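Sp1 protein (Swine acute diarrhea syndrome coronavirus, PDB 6LPA) is the nsp1 protein of a porcine alphacoronavirus and, as in related coronaviruses, probably suppresses host gene expression, aiding immune evasion. Local coordinates at residues 37-40 with 41-44; 45-48 with 49-52. All coordinates share one frame; numbering follows the deposited sequence.

Contact 1. Residues 37-40 with 41-44; sequences HGFK and DCRF
The Arg43 side chain leaves the strand with CG beside its own backbone N (chi1 -62°), and the chain bends at chi2 (-66°), which turns the guanidinium back toward the carbonyl of Lys40. Arg43 NH1 donates a hydrogen bond to Lys40 O at 3.2 Å. The oxygen lies in the guanidinium plane, at its edge, while NH1 sits above the carbonyl plane of Lys40. Arg43 NH1 also donates to Cys42 O at 3.0 Å, so one nitrogen ties two backbone oxygens of the turn. NE bonds Ser94 O, which further fixes the rotation of the group. This buried arginine is thus held by backbone carbonyls.

The chain itself closes with Cys42 N donating to Phe39 O at 3.0 Å, in a type I beta turn from Phe39 to Cys42. The CB atoms of Phe39 and Cys42 lie 4.2 Å apart. Cys42 SG sits at the edge of the Phe39 ring, near its plane. Both side chains also pack on Leu89 and on Ser34. Asp41 OD1 bonds Ser34 OG, linking the turn to the preceding helix. Gly38, with positive phi, is the C-prime residue of a Schellman motif: Phe39 N bonds Ser34 O. The Schellman-capped helix end and the type I turn lead into strand 42-46. This strand bonds to 85-91 and, through Phe44, to 6-11, consistent with the closed six-stranded beta barrel of coronavirus nsp1.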
ATOM      1  N   HIS A  37      -7.052  18.275  -7.303  1.00 54.62           N
ATOM      2  CA  HIS A  37      -8.360  18.707  -7.764  1.00 49.34           C
ATOM      3  C   HIS A  37      -9.449  18.256  -6.792  1.00 53.39           C
ATOM      4  O   HIS A  37     -10.589  17.998  -7.198  1.00 54.40           O
ATOM      5  CB  HIS A  37      -8.623  18.196  -9.178  1.00 50.43           C
ATOM      6  CG  HIS A  37      -7.757  18.825 -10.233  1.00 47.72           C
ATOM      7  ND1 HIS A  37      -6.483  18.376 -10.527  1.00 48.42           N
ATOM      8  CD2 HIS A  37      -7.990  19.863 -11.075  1.00 46.16           C
ATOM      9  CE1 HIS A  37      -5.975  19.106 -11.505  1.00 47.63           C
ATOM     10  NE2 HIS A  37      -6.869  20.016 -11.855  1.00 50.75           N
ATOM     11  N   GLY A  38      -9.078  18.113  -5.512  1.00 52.91           N
ATOM     12  CA  GLY A  38      -9.995  17.797  -4.425  1.00 51.49           C
ATOM     13  C   GLY A  38     -10.631  16.423  -4.473  1.00 53.30           C
ATOM     14  O   GLY A  38     -11.637  16.194  -3.793  1.00 54.93           O
ATOM     15  N   PHE A  39     -10.071  15.492  -5.248  1.00 50.79           N
ATOM     16  CA  PHE A  39     -10.622  14.134  -5.392  1.00 54.37           C
ATOM     17  C   PHE A  39     -12.022  14.137  -5.999  1.00 51.58           C
ATOM     18  O   PHE A  39     -12.799  13.206  -5.778  1.00 52.34           O
ATOM     19  CB  PHE A  39     -10.635  13.377  -4.057  1.00 50.26           C
ATOM     20  CG  PHE A  39      -9.262  13.143  -3.477  1.00 55.73           C
ATOM     21  CD1 PHE A  39      -8.448  12.124  -3.958  1.00 53.61           C
ATOM     22  CD2 PHE A  39      -8.779  13.955  -2.465  1.00 51.01           C
ATOM     23  CE1 PHE A  39      -7.195  11.912  -3.433  1.00 51.60           C
ATOM     24  CE2 PHE A  39      -7.518  13.744  -1.941  1.00 55.37           C
ATOM     25  CZ  PHE A  39      -6.730  12.727  -2.428  1.00 54.34           C
ATOM     26  N   LYS A  40     -12.357  15.159  -6.797  1.00 48.16           N
ATOM     27  CA  LYS A  40     -13.693  15.210  -7.389  1.00 50.42           C
ATOM     28  C   LYS A  40     -13.937  14.070  -8.376  1.00 48.88           C
ATOM     29  O   LYS A  40     -15.096  13.706  -8.600  1.00 48.54           O
ATOM     30  CB  LYS A  40     -13.919  16.556  -8.081  1.00 51.57           C
ATOM     31  CG  LYS A  40     -15.373  16.937  -8.313  1.00 50.91           C
ATOM     32  CD  LYS A  40     -15.495  18.427  -8.622  1.00 60.92           C
ATOM     33  CE  LYS A  40     -16.869  18.802  -9.184  1.00 54.79           C
ATOM     34  NZ  LYS A  40     -17.647  19.557  -8.183  1.00 64.66           N
ATOM     35  N   ASP A  41     -12.888  13.494  -8.965  1.00 46.64           N
ATOM     36  CA  ASP A  41     -13.053  12.359  -9.876  1.00 51.03           C
ATOM     37  C   ASP A  41     -13.162  11.024  -9.142  1.00 45.15           C
ATOM     38  O   ASP A  41     -13.200   9.975  -9.791  1.00 47.04           O
ATOM     39  CB  ASP A  41     -11.888  12.313 -10.878  1.00 49.79           C
ATOM     40  CG  ASP A  41     -10.530  12.146 -10.196  1.00 52.77           C
ATOM     41  OD1 ASP A  41     -10.421  12.403  -8.983  1.00 50.14           O
ATOM     42  OD2 ASP A  41      -9.558  11.769 -10.878  1.00 62.41           O
ATOM     43  N   CYS A  42     -13.219  11.048  -7.814  1.00 48.70           N
ATOM     44  CA  CYS A  42     -13.127   9.867  -6.970  1.00 48.23           C
ATOM     45  C   CYS A  42     -14.371   9.773  -6.080  1.00 49.97           C
ATOM     46  O   CYS A  42     -14.978  10.794  -5.737  1.00 42.74           O
ATOM     47  CB  CYS A  42     -11.855   9.952  -6.103  1.00 51.55           C
ATOM     48  SG  CYS A  42     -10.353   9.518  -6.942  1.00 47.81           S
ATOM     49  N   ARG A  43     -14.724   8.540  -5.666  1.00 43.29           N
ATOM     50  CA  ARG A  43     -15.828   8.292  -4.746  1.00 44.46           C
ATOM     51  C   ARG A  43     -15.315   7.581  -3.504  1.00 46.30           C
ATOM     52  O   ARG A  43     -14.472   6.689  -3.596  1.00 47.81           O
ATOM     53  CB  ARG A  43     -16.951   7.455  -5.384  1.00 40.67           C
ATOM     54  CG  ARG A  43     -17.622   8.124  -6.587  1.00 43.77           C
ATOM     55  CD  ARG A  43     -18.422   9.412  -6.220  1.00 44.92           C
ATOM     56  NE  ARG A  43     -18.951  10.021  -7.439  1.00 45.75           N
ATOM     57  CZ  ARG A  43     -18.320  10.956  -8.151  1.00 49.32           C
ATOM     58  NH1 ARG A  43     -17.143  11.427  -7.756  1.00 48.15           N
ATOM     59  NH2 ARG A  43     -18.870  11.437  -9.253  1.00 49.61           N
ATOM     60  N   PHE A  44     -15.809   7.992  -2.337  1.00 45.16           N
ATOM     61  CA  PHE A  44     -15.456   7.303  -1.109  1.00 46.56           C
ATOM     62  C   PHE A  44     -16.343   6.078  -0.926  1.00 50.70           C
ATOM     63  O   PHE A  44     -17.573   6.180  -0.948  1.00 44.97           O
ATOM     64  CB  PHE A  44     -15.592   8.212   0.107  1.00 44.54           C
ATOM     65  CG  PHE A  44     -15.356   7.491   1.415  1.00 45.55           C
ATOM     66  CD1 PHE A  44     -14.077   7.379   1.934  1.00 48.31           C
ATOM     67  CD2 PHE A  44     -16.409   6.917   2.114  1.00 43.97           C
ATOM     68  CE1 PHE A  44     -13.863   6.711   3.134  1.00 47.21           C
ATOM     69  CE2 PHE A  44     -16.208   6.259   3.300  1.00 43.10           C
ATOM     70  CZ  PHE A  44     -14.935   6.146   3.813  1.00 48.11           C
TER

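Contact 2. Residues 45-48 with 49-52; sequences VAFG and LQDI
Gly48 O accepts a hydrogen bond from a water at 2.6 Å, and the same water accepts one from Asp51 N at 3.1 Å. It bridges the third residue of a type II beta turn, Ala46 to Leu49, to Asp51 in the 3-10 segment 50-52. Leu49 N closes the turn on Ala46 O at 3.1 Å. Gly48 has positive phi (107°), where a side chain would collide with the carbonyl oxygen of Phe47.

Gln50 also ties the turn. Its CG lies between the backbone N and the carbonyl carbon (chi1 58°), and the chain bends at chi2, bringing the amide back to the Gly48 N-H. Gln50 OE1 accepts from Gly48 N at 3.0 Å, with the donor tilted 17° from the amide carbonyl plane. The Phe47 ring and the Gln50 amide run side by side and point the same way. Both also touch Trp88 and Arg81.

Leu49 also makes apolar contacts across the stretch. Val45 CG1 meets Leu49 CB, while Leu49 CD1 lies 4.1 Å from Ala46 CB.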
ATOM      1  N   VAL A  45     -15.719   4.933  -0.690  1.00 47.46           N
ATOM      2  CA  VAL A  45     -16.416   3.674  -0.538  1.00 46.39           C
ATOM      3  C   VAL A  45     -16.023   3.156   0.831  1.00 47.61           C
ATOM      4  O   VAL A  45     -14.842   2.885   1.081  1.00 45.82           O
ATOM      5  CB  VAL A  45     -16.047   2.685  -1.650  1.00 48.25           C
ATOM      6  CG1 VAL A  45     -16.878   1.401  -1.549  1.00 43.79           C
ATOM      7  CG2 VAL A  45     -16.202   3.370  -3.007  1.00 48.84           C
ATOM      8  N   ALA A  46     -16.999   3.055   1.728  1.00 43.64           N
ATOM      9  CA  ALA A  46     -16.731   2.587   3.077  1.00 45.91           C
ATOM     10  C   ALA A  46     -16.275   1.131   3.057  1.00 46.46           C
ATOM     11  O   ALA A  46     -16.669   0.340   2.192  1.00 46.91           O
ATOM     12  CB  ALA A  46     -17.983   2.730   3.945  1.00 44.68           C
ATOM     13  N   PHE A  47     -15.438   0.774   4.021  1.00 47.09           N
ATOM     14  CA  PHE A  47     -15.096  -0.628   4.186  1.00 49.18           C
ATOM     15  C   PHE A  47     -16.347  -1.399   4.582  1.00 51.59           C
ATOM     16  O   PHE A  47     -17.099  -0.973   5.469  1.00 48.78           O
ATOM     17  CB  PHE A  47     -14.016  -0.820   5.245  1.00 46.53           C
ATOM     18  CG  PHE A  47     -13.659  -2.270   5.462  1.00 48.97           C
ATOM     19  CD1 PHE A  47     -12.767  -2.910   4.607  1.00 50.38           C
ATOM     20  CD2 PHE A  47     -14.280  -3.017   6.460  1.00 48.52           C
ATOM     21  CE1 PHE A  47     -12.455  -4.251   4.757  1.00 51.66           C
ATOM     22  CE2 PHE A  47     -13.955  -4.349   6.641  1.00 51.41           C
ATOM     23  CZ  PHE A  47     -13.042  -4.979   5.771  1.00 54.51           C
ATOM     24  N   GLY A  48     -16.556  -2.543   3.938  1.00 44.67           N
ATOM     25  CA  GLY A  48     -17.791  -3.283   4.051  1.00 51.85           C
ATOM     26  C   GLY A  48     -18.654  -3.194   2.819  1.00 57.63           C
ATOM     27  O   GLY A  48     -19.516  -4.059   2.618  1.00 61.23           O
ATOM     28  N   LEU A  49     -18.419  -2.189   1.969  1.00 53.83           N
ATOM     29  CA  LEU A  49     -19.173  -1.995   0.740  1.00 50.36           C
ATOM     30  C   LEU A  49     -18.342  -2.278  -0.506  1.00 53.00           C
ATOM     31  O   LEU A  49     -18.762  -1.933  -1.608  1.00 53.29           O
ATOM     32  CB  LEU A  49     -19.740  -0.572   0.684  1.00 55.35           C
ATOM     33  CG  LEU A  49     -20.453  -0.076   1.938  1.00 52.72           C
ATOM     34  CD1 LEU A  49     -21.103   1.286   1.687  1.00 54.75           C
ATOM     35  CD2 LEU A  49     -21.476  -1.076   2.397  1.00 54.83           C
ATOM     36  N   GLN A  50     -17.179  -2.923  -0.373  1.00 50.34           N
ATOM     37  CA  GLN A  50     -16.375  -3.175  -1.562  1.00 48.67           C
ATOM     38  C   GLN A  50     -17.107  -4.055  -2.554  1.00 51.48           C
ATOM     39  O   GLN A  50     -16.786  -4.028  -3.745  1.00 52.82           O
ATOM     40  CB  GLN A  50     -15.023  -3.810  -1.198  1.00 52.91           C
ATOM     41  CG  GLN A  50     -15.125  -5.125  -0.438  1.00 49.55           C
ATOM     42  CD  GLN A  50     -15.118  -4.901   1.054  1.00 52.30           C
ATOM     43  OE1 GLN A  50     -15.420  -3.800   1.522  1.00 48.89           O
ATOM     44  NE2 GLN A  50     -14.760  -5.932   1.815  1.00 49.45           N
ATOM     45  N   ASP A  51     -18.096  -4.823  -2.104  1.00 53.42           N
ATOM     46  CA  ASP A  51     -18.807  -5.643  -3.070  1.00 56.78           C
ATOM     47  C   ASP A  51     -19.749  -4.804  -3.946  1.00 58.08           C
ATOM     48  O   ASP A  51     -20.280  -5.340  -4.920  1.00 57.19           O
ATOM     49  CB  ASP A  51     -19.534  -6.793  -2.335  1.00 53.06           C
ATOM     50  CG  ASP A  51     -18.552  -7.739  -1.566  1.00 66.24           C
ATOM     51  OD1 ASP A  51     -17.330  -7.753  -1.860  1.00 60.90           O
ATOM     52  OD2 ASP A  51     -19.002  -8.477  -0.656  1.00 66.94           O
ATOM     53  N   ILE A  52     -19.929  -3.505  -3.646  1.00 60.46           N
ATOM     54  CA  ILE A  52     -20.598  -2.576  -4.566  1.00 60.44           C
ATOM     55  C   ILE A  52     -19.772  -2.327  -5.797  1.00 53.05           C
ATOM     56  O   ILE A  52     -20.311  -1.979  -6.852  1.00 56.45           O
ATOM     57  CB  ILE A  52     -20.837  -1.185  -3.961  1.00 58.88           C
ATOM     58  CG1 ILE A  52     -21.633  -1.228  -2.702  1.00 53.42           C
ATOM     59  CG2 ILE A  52     -21.545  -0.310  -4.975  1.00 67.46           C
ATOM     60  CD1 ILE A  52     -22.839  -1.592  -2.931  1.00 67.79           C
TER
HETATM   61  O   HOH W   1     -18.714  -5.659   0.778  1.00 61.94           O

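Overall arrangement
Contacts 1 and 2 adjoin in sequence and share strand 42-46, which pairs with 85-91 and, through Phe44, with 6-11, so that the six strands probably close into a barrel. Contact 1 brings the chain from helix 33-36 into the strand. Contact 2 takes it out through a turn toward strand 53-54. Their centres are about 16 Å apart, on opposite sides of the chain's centre, and nothing else joins them directly. Contact 1 is mostly buried, with its centre about 8 Å from that of the chain; contact 2 lies at the surface, about 10 Å away. Both rest on neighbouring strand 85-91: side chains of contact 1 touch Leu89 and Pro91, those of contact 2 touch Leu85, Trp88 and Ile90.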